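Local coordinates for STIV B116 (Sulfolobus turreted icosahedral virus, PDB 2J85), which probably binds DNA, as a member of a protein family shared by diverse crenarchaeal viruses, at residues A[30-35]-A[56-61]; A[38-43]-A[64-69]. All coordinates share one frame; numbering follows the deposited sequence.

Contact 1 of 2, residues A[30-35]-A[56-61]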
loop_
_atom_site.group_PDB
_atom_site.type_symbol
_atom_site.label_atom_id
_atom_site.label_comp_id
_atom_site.label_asym_id
_atom_site.label_seq_id
_atom_site.Cartn_x
_atom_site.Cartn_y
_atom_site.Cartn_z
ATOM N N GLU A 30 -3.331 16.244 15.348
ATOM C CA GLU A 30 -4.475 17.111 15.529
ATOM C C GLU A 30 -5.389 17.067 14.299
ATOM O O GLU A 30 -6.598 16.954 14.444
ATOM C CB GLU A 30 -4.059 18.562 15.848
ATOM C CG GLU A 30 -5.278 19.443 16.220
ATOM C CD GLU A 30 -4.959 20.783 16.891
ATOM O OE1 GLU A 30 -3.767 21.120 17.105
ATOM O OE2 GLU A 30 -5.937 21.504 17.220
ATOM N N ASP A 31 -4.805 17.145 13.099
ATOM C CA ASP A 31 -5.594 17.204 11.873
ATOM C C ASP A 31 -6.240 15.863 11.564
ATOM O O ASP A 31 -7.370 15.789 11.086
ATOM C CB ASP A 31 -4.732 17.691 10.708
ATOM C CG ASP A 31 -4.250 19.119 10.912
ATOM O OD1 ASP A 31 -4.560 19.715 11.951
ATOM O OD2 ASP A 31 -3.567 19.657 10.046
ATOM N N PHE A 32 -5.528 14.791 11.876
ATOM C CA PHE A 32 -6.114 13.471 11.765
ATOM C C PHE A 32 -7.365 13.311 12.669
ATOM O O PHE A 32 -8.443 12.847 12.203
ATOM C CB PHE A 32 -5.070 12.404 12.112
ATOM C CG PHE A 32 -5.636 11.009 12.250
ATOM C CD1 PHE A 32 -5.826 10.208 11.119
ATOM C CD2 PHE A 32 -5.940 10.494 13.508
ATOM C CE1 PHE A 32 -6.305 8.896 11.232
ATOM C CE2 PHE A 32 -6.428 9.196 13.658
ATOM C CZ PHE A 32 -6.613 8.377 12.506
ATOM N N CYS A 33 -7.204 13.649 13.949
ATOM C CA CYS A 33 -8.293 13.492 14.928
ATOM C C CYS A 33 -9.470 14.385 14.608
ATOM O O CYS A 33 -10.594 13.959 14.709
ATOM C CB CYS A 33 -7.799 13.792 16.341
ATOM S SG CYS A 33 -6.689 12.519 16.987
ATOM N N LEU A 34 -9.205 15.619 14.205
ATOM C CA LEU A 34 -10.261 16.550 13.819
ATOM C C LEU A 34 -11.039 16.113 12.552
ATOM O O LEU A 34 -12.266 16.213 12.506
ATOM C CB LEU A 34 -9.666 17.948 13.650
ATOM C CG LEU A 34 -9.266 18.753 14.916
ATOM C CD1 LEU A 34 -8.546 20.010 14.511
ATOM C CD2 LEU A 34 -10.486 19.105 15.782
ATOM N N LYS A 35 -10.323 15.633 11.529
ATOM C CA LYS A 35 -10.962 15.102 10.329
ATOM C C LYS A 35 -11.817 13.860 10.645
ATOM O O LYS A 35 -12.947 13.719 10.177
ATOM C CB LYS A 35 -9.905 14.810 9.241
ATOM C CG LYS A 35 -9.388 16.085 8.540
ATOM C CD LYS A 35 -8.054 15.866 7.835
ATOM C CE LYS A 35 -7.644 17.047 6.941
ATOM N NZ LYS A 35 -8.646 17.377 5.913
ATOM N N ASN A 56 -8.116 1.034 20.239
ATOM C CA ASN A 56 -7.843 1.630 21.552
ATOM C C ASN A 56 -6.850 2.788 21.455
ATOM O O ASN A 56 -7.048 3.821 22.079
ATOM C CB ASN A 56 -7.330 0.600 22.567
ATOM C CG ASN A 56 -8.356 -0.491 22.904
ATOM O OD1 ASN A 56 -7.986 -1.541 23.438
ATOM N ND2 ASN A 56 -9.627 -0.262 22.574
ATOM N N LEU A 57 -5.791 2.618 20.673
ATOM C CA LEU A 57 -4.841 3.711 20.410
ATOM C C LEU A 57 -5.514 4.967 19.816
ATOM O O LEU A 57 -5.247 6.099 20.239
ATOM C CB LEU A 57 -3.753 3.226 19.446
ATOM C CG LEU A 57 -2.496 4.096 19.330
ATOM C CD1 LEU A 57 -1.269 3.213 19.115
ATOM C CD2 LEU A 57 -2.637 5.102 18.220
ATOM N N VAL A 58 -6.376 4.762 18.823
ATOM C CA VAL A 58 -7.055 5.877 18.156
ATOM C C VAL A 58 -7.999 6.565 19.131
ATOM O O VAL A 58 -8.053 7.797 19.184
ATOM C CB VAL A 58 -7.812 5.405 16.875
ATOM C CG1 VAL A 58 -8.674 6.523 16.295
ATOM C CG2 VAL A 58 -6.807 4.899 15.824
ATOM N N ASN A 59 -8.721 5.764 19.910
ATOM C CA ASN A 59 -9.647 6.292 20.910
ATOM C C ASN A 59 -8.941 7.089 21.986
ATOM O O ASN A 59 -9.396 8.175 22.360
ATOM C CB ASN A 59 -10.503 5.185 21.518
ATOM C CG ASN A 59 -11.590 4.685 20.554
ATOM O OD1 ASN A 59 -12.174 3.620 20.760
ATOM N ND2 ASN A 59 -11.849 5.444 19.491
ATOM N N THR A 60 -7.810 6.588 22.454
ATOM C CA THR A 60 -7.025 7.327 23.432
ATOM C C THR A 60 -6.528 8.644 22.823
ATOM O O THR A 60 -6.668 9.714 23.408
ATOM C CB THR A 60 -5.846 6.489 23.946
ATOM O OG1 THR A 60 -6.356 5.305 24.575
ATOM C CG2 THR A 60 -5.002 7.277 24.955
ATOM N N LEU A 61 -5.976 8.546 21.626
ATOM C CA LEU A 61 -5.389 9.685 20.943
ATOM C C LEU A 61 -6.395 10.787 20.615
ATOM O O LEU A 61 -6.137 11.963 20.853
ATOM C CB LEU A 61 -4.738 9.203 19.651
ATOM C CG LEU A 61 -3.980 10.276 18.905
ATOM C CD1 LEU A 61 -2.793 10.690 19.763
ATOM C CD2 LEU A 61 -3.547 9.736 17.599
#

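Contact 2 of 2, residues A[38-43]-A[64-69]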
loop_
_atom_site.group_PDB
_atom_site.type_symbol
_atom_site.label_atom_id
_atom_site.label_comp_id
_atom_site.label_asym_id
_atom_site.label_seq_id
_atom_site.Cartn_x
_atom_site.Cartn_y
_atom_site.Cartn_z
ATOM N N LEU A 38 -14.884 15.073 12.518
ATOM C CA LEU A 38 -15.769 15.654 11.496
ATOM C C LEU A 38 -16.542 14.595 10.713
ATOM O O LEU A 38 -17.738 14.714 10.489
ATOM C CB LEU A 38 -14.961 16.514 10.516
ATOM C CG LEU A 38 -15.766 17.398 9.535
ATOM C CD1 LEU A 38 -16.762 18.319 10.280
ATOM C CD2 LEU A 38 -14.837 18.223 8.572
ATOM N N ARG A 39 -15.864 13.542 10.292
ATOM C CA ARG A 39 -16.543 12.505 9.514
ATOM C C ARG A 39 -17.410 11.588 10.365
ATOM O O ARG A 39 -18.350 11.003 9.864
ATOM C CB ARG A 39 -15.524 11.724 8.693
ATOM C CG ARG A 39 -14.721 12.602 7.756
ATOM C CD ARG A 39 -15.581 13.660 7.097
ATOM N NE ARG A 39 -14.790 14.500 6.224
ATOM C CZ ARG A 39 -15.256 15.594 5.621
ATOM N NH1 ARG A 39 -16.520 15.965 5.777
ATOM N NH2 ARG A 39 -14.458 16.305 4.822
ATOM N N LEU A 40 -17.127 11.503 11.660
ATOM C CA LEU A 40 -18.022 10.803 12.570
ATOM C C LEU A 40 -19.304 11.652 12.735
ATOM O O LEU A 40 -20.429 11.165 12.546
ATOM C CB LEU A 40 -17.319 10.502 13.914
ATOM C CG LEU A 40 -16.354 9.296 13.898
ATOM C CD1 LEU A 40 -15.390 9.275 15.115
ATOM C CD2 LEU A 40 -17.138 7.972 13.780
ATOM N N GLU A 41 -19.132 12.938 13.014
ATOM C CA GLU A 41 -20.291 13.844 13.161
ATOM C C GLU A 41 -21.194 13.919 11.923
ATOM O O GLU A 41 -22.423 13.982 12.070
ATOM C CB GLU A 41 -19.863 15.248 13.552
ATOM C CG GLU A 41 -19.873 15.512 15.058
ATOM C CD GLU A 41 -21.285 15.686 15.721
ATOM O OE1 GLU A 41 -22.342 16.001 15.093
ATOM O OE2 GLU A 41 -21.287 15.530 16.954
ATOM N N ASP A 42 -20.623 13.946 10.723
ATOM C CA ASP A 42 -21.461 14.076 9.541
ATOM C C ASP A 42 -21.899 12.717 8.989
ATOM O O ASP A 42 -22.617 12.648 7.987
ATOM C CB ASP A 42 -20.796 14.923 8.452
ATOM C CG ASP A 42 -19.644 14.214 7.773
ATOM O OD1 ASP A 42 -19.497 12.980 7.907
ATOM O OD2 ASP A 42 -18.862 14.907 7.115
ATOM N N GLY A 43 -21.456 11.645 9.636
ATOM C CA GLY A 43 -21.921 10.319 9.288
ATOM C C GLY A 43 -21.311 9.707 8.042
ATOM O O GLY A 43 -21.825 8.717 7.543
ATOM N N THR A 64 -12.178 9.458 20.746
ATOM C CA THR A 64 -13.289 8.864 20.034
ATOM C C THR A 64 -13.724 7.643 20.824
ATOM O O THR A 64 -13.105 7.316 21.833
ATOM C CB THR A 64 -12.879 8.509 18.586
ATOM O OG1 THR A 64 -11.610 7.850 18.586
ATOM C CG2 THR A 64 -12.746 9.776 17.763
ATOM N N GLN A 65 -14.801 6.992 20.393
ATOM C CA GLN A 65 -15.264 5.775 21.051
ATOM C C GLN A 65 -15.566 4.708 20.013
ATOM O O GLN A 65 -16.629 4.072 20.039
ATOM C CB GLN A 65 -16.511 6.061 21.913
ATOM C CG GLN A 65 -16.400 7.323 22.745
ATOM C CD GLN A 65 -17.301 7.307 23.943
ATOM O OE1 GLN A 65 -18.078 6.370 24.131
ATOM N NE2 GLN A 65 -17.205 8.345 24.778
ATOM N N LEU A 66 -14.621 4.519 19.099
ATOM C CA LEU A 66 -14.768 3.564 18.009
ATOM C C LEU A 66 -14.678 2.167 18.547
ATOM O O LEU A 66 -13.930 1.907 19.481
ATOM C CB LEU A 66 -13.674 3.751 16.950
ATOM C CG LEU A 66 -13.637 5.114 16.246
ATOM C CD1 LEU A 66 -12.316 5.290 15.517
ATOM C CD2 LEU A 66 -14.828 5.286 15.316
ATOM N N GLN A 67 -15.451 1.278 17.929
ATOM C CA GLN A 67 -15.339 -0.158 18.127
ATOM C C GLN A 67 -14.809 -0.757 16.828
ATOM O O GLN A 67 -15.025 -0.200 15.751
ATOM C CB GLN A 67 -16.702 -0.736 18.490
ATOM C CG GLN A 67 -17.141 -0.407 19.900
ATOM C CD GLN A 67 -18.570 -0.865 20.209
ATOM O OE1 GLN A 67 -19.453 -0.050 20.425
ATOM N NE2 GLN A 67 -18.791 -2.166 20.218
ATOM N N LYS A 68 -14.095 -1.875 16.927
ATOM C CA LYS A 68 -13.509 -2.503 15.746
ATOM C C LYS A 68 -14.578 -2.939 14.745
ATOM O O LYS A 68 -15.716 -3.278 15.114
ATOM C CB LYS A 68 -12.595 -3.688 16.112
ATOM C CG LYS A 68 -13.278 -4.868 16.811
ATOM C CD LYS A 68 -12.437 -6.120 16.668
ATOM C CE LYS A 68 -12.867 -7.232 17.600
ATOM N NZ LYS A 68 -11.813 -8.298 17.678
ATOM N N ASN A 69 -14.201 -2.920 13.473
ATOM C CA ASN A 69 -15.125 -3.226 12.403
ATOM C C ASN A 69 -14.336 -3.713 11.196
ATOM O O ASN A 69 -13.469 -2.995 10.698
ATOM C CB ASN A 69 -15.941 -1.975 12.070
ATOM C CG ASN A 69 -17.067 -2.238 11.079
ATOM O OD1 ASN A 69 -17.762 -3.260 11.147
ATOM N ND2 ASN A 69 -17.267 -1.294 10.158
#

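Contact 1 of 2, residues A[30-35]-A[56-61]
Cys-33 and Leu-61 meet where helix 29-41 passes helix 52-62 on the mixed beta-sheet of this STIV B116-like alpha/beta fold. The sulfur does the touching: SG lies 4.0 Å from the branch carbon CG of Leu-61 and 3.9 Å from Leu-61 O, a van der Waals approach with no hydrogen bond. Leu-61 brings CG within range by setting it anti to its own backbone N (chi1 -175°). The second touch is looser. Phe-32 CE2 comes to 4.4 Å from Val-58 CG1, and the methyl sits at the edge of the ring, near its plane. The side-chain contacts across the segments are apolar and small, 155 Å² being buried in all, and the nearest CA atoms, those of Cys-33 and Leu-61, remain 7.7 Å apart.

Cys-33 SG is also bonded covalently to SG of Cys-62, the residue after Leu-61, a disulfide that ties the two helices together beside this touch. Further out, Phe-32 meets the ring of Phe-112 on the sheet, their planes at about 30°, while Val-58 rests on Ile-84 and Leu-36. Within helix 52-62, Asn-56 O accepts both Thr-60 N and Thr-60 OG1, which reach it from opposite faces of the carbonyl plane, the hydroxyl at 3.0 Å.

Contact 2 of 2, residues A[38-43]-A[64-69]
Leu-40 reaches across to Thr-64 and Leu-66 with its two methyls, and they carry the whole contact. CD1 touches Thr-64 CG2 at 3.8 Å, the two side chains crossing at about a right angle; CD2 lies 3.9 Å from Leu-66 CD2, which also sits 4.0 Å from Leu-40 CD1. One leucine methyl is thus set against both branches of the other leucine. In Thr-64, chi1 46° puts OG1 between the backbone N and the carbonyl carbon and leaves CG2, anti to the carbonyl carbon, to meet Leu-40; OG1 lies beside the side-chain amide of Asn-59, probably hydrogen-bonded to it. Leu-66 continues inward, onto Ile-55 of helix 52-62 and Leu-6 of the sheet.

The fold element here is the C-terminal end of helix 29-41, closed by a Schellman motif: Gly-43 has positive phi (78°), and its N bonds to Leu-40 O at 3.1 Å. The tight part is the cluster of four methyls; around it Leu-40 is exposed, and 107 Å² is buried in all. Farther round the helix end, within segment 38-43, Arg-39 NH1 makes a salt bridge to OD2 of the exposed Asp-42 at 2.9 Å, the acceptor lying in the guanidinium plane. Leu-38 CD2 covers one face of that guanidinium, 3.9 Å above its centre.

In the fold
Contacts 1 and 2 follow one another along helix 29-41, with centres about 10 Å apart. Their segments alternate in sequence, so the chain leaves the helix, returns through helix 52-62 for contact 1, then runs on into the loop that supplies contact 2. Asn-59 of segment 56-61 joins them, its side-chain amide packed against the start of segment 64-69. Leu-66 of contact 2 also touches Val-58 of contact 1. Contact 1 is buried, its centre about 9 Å from the chain centre; contact 2 lies at the surface, its centre about 11 Å from the same point. The other chain of the assembly touches neither.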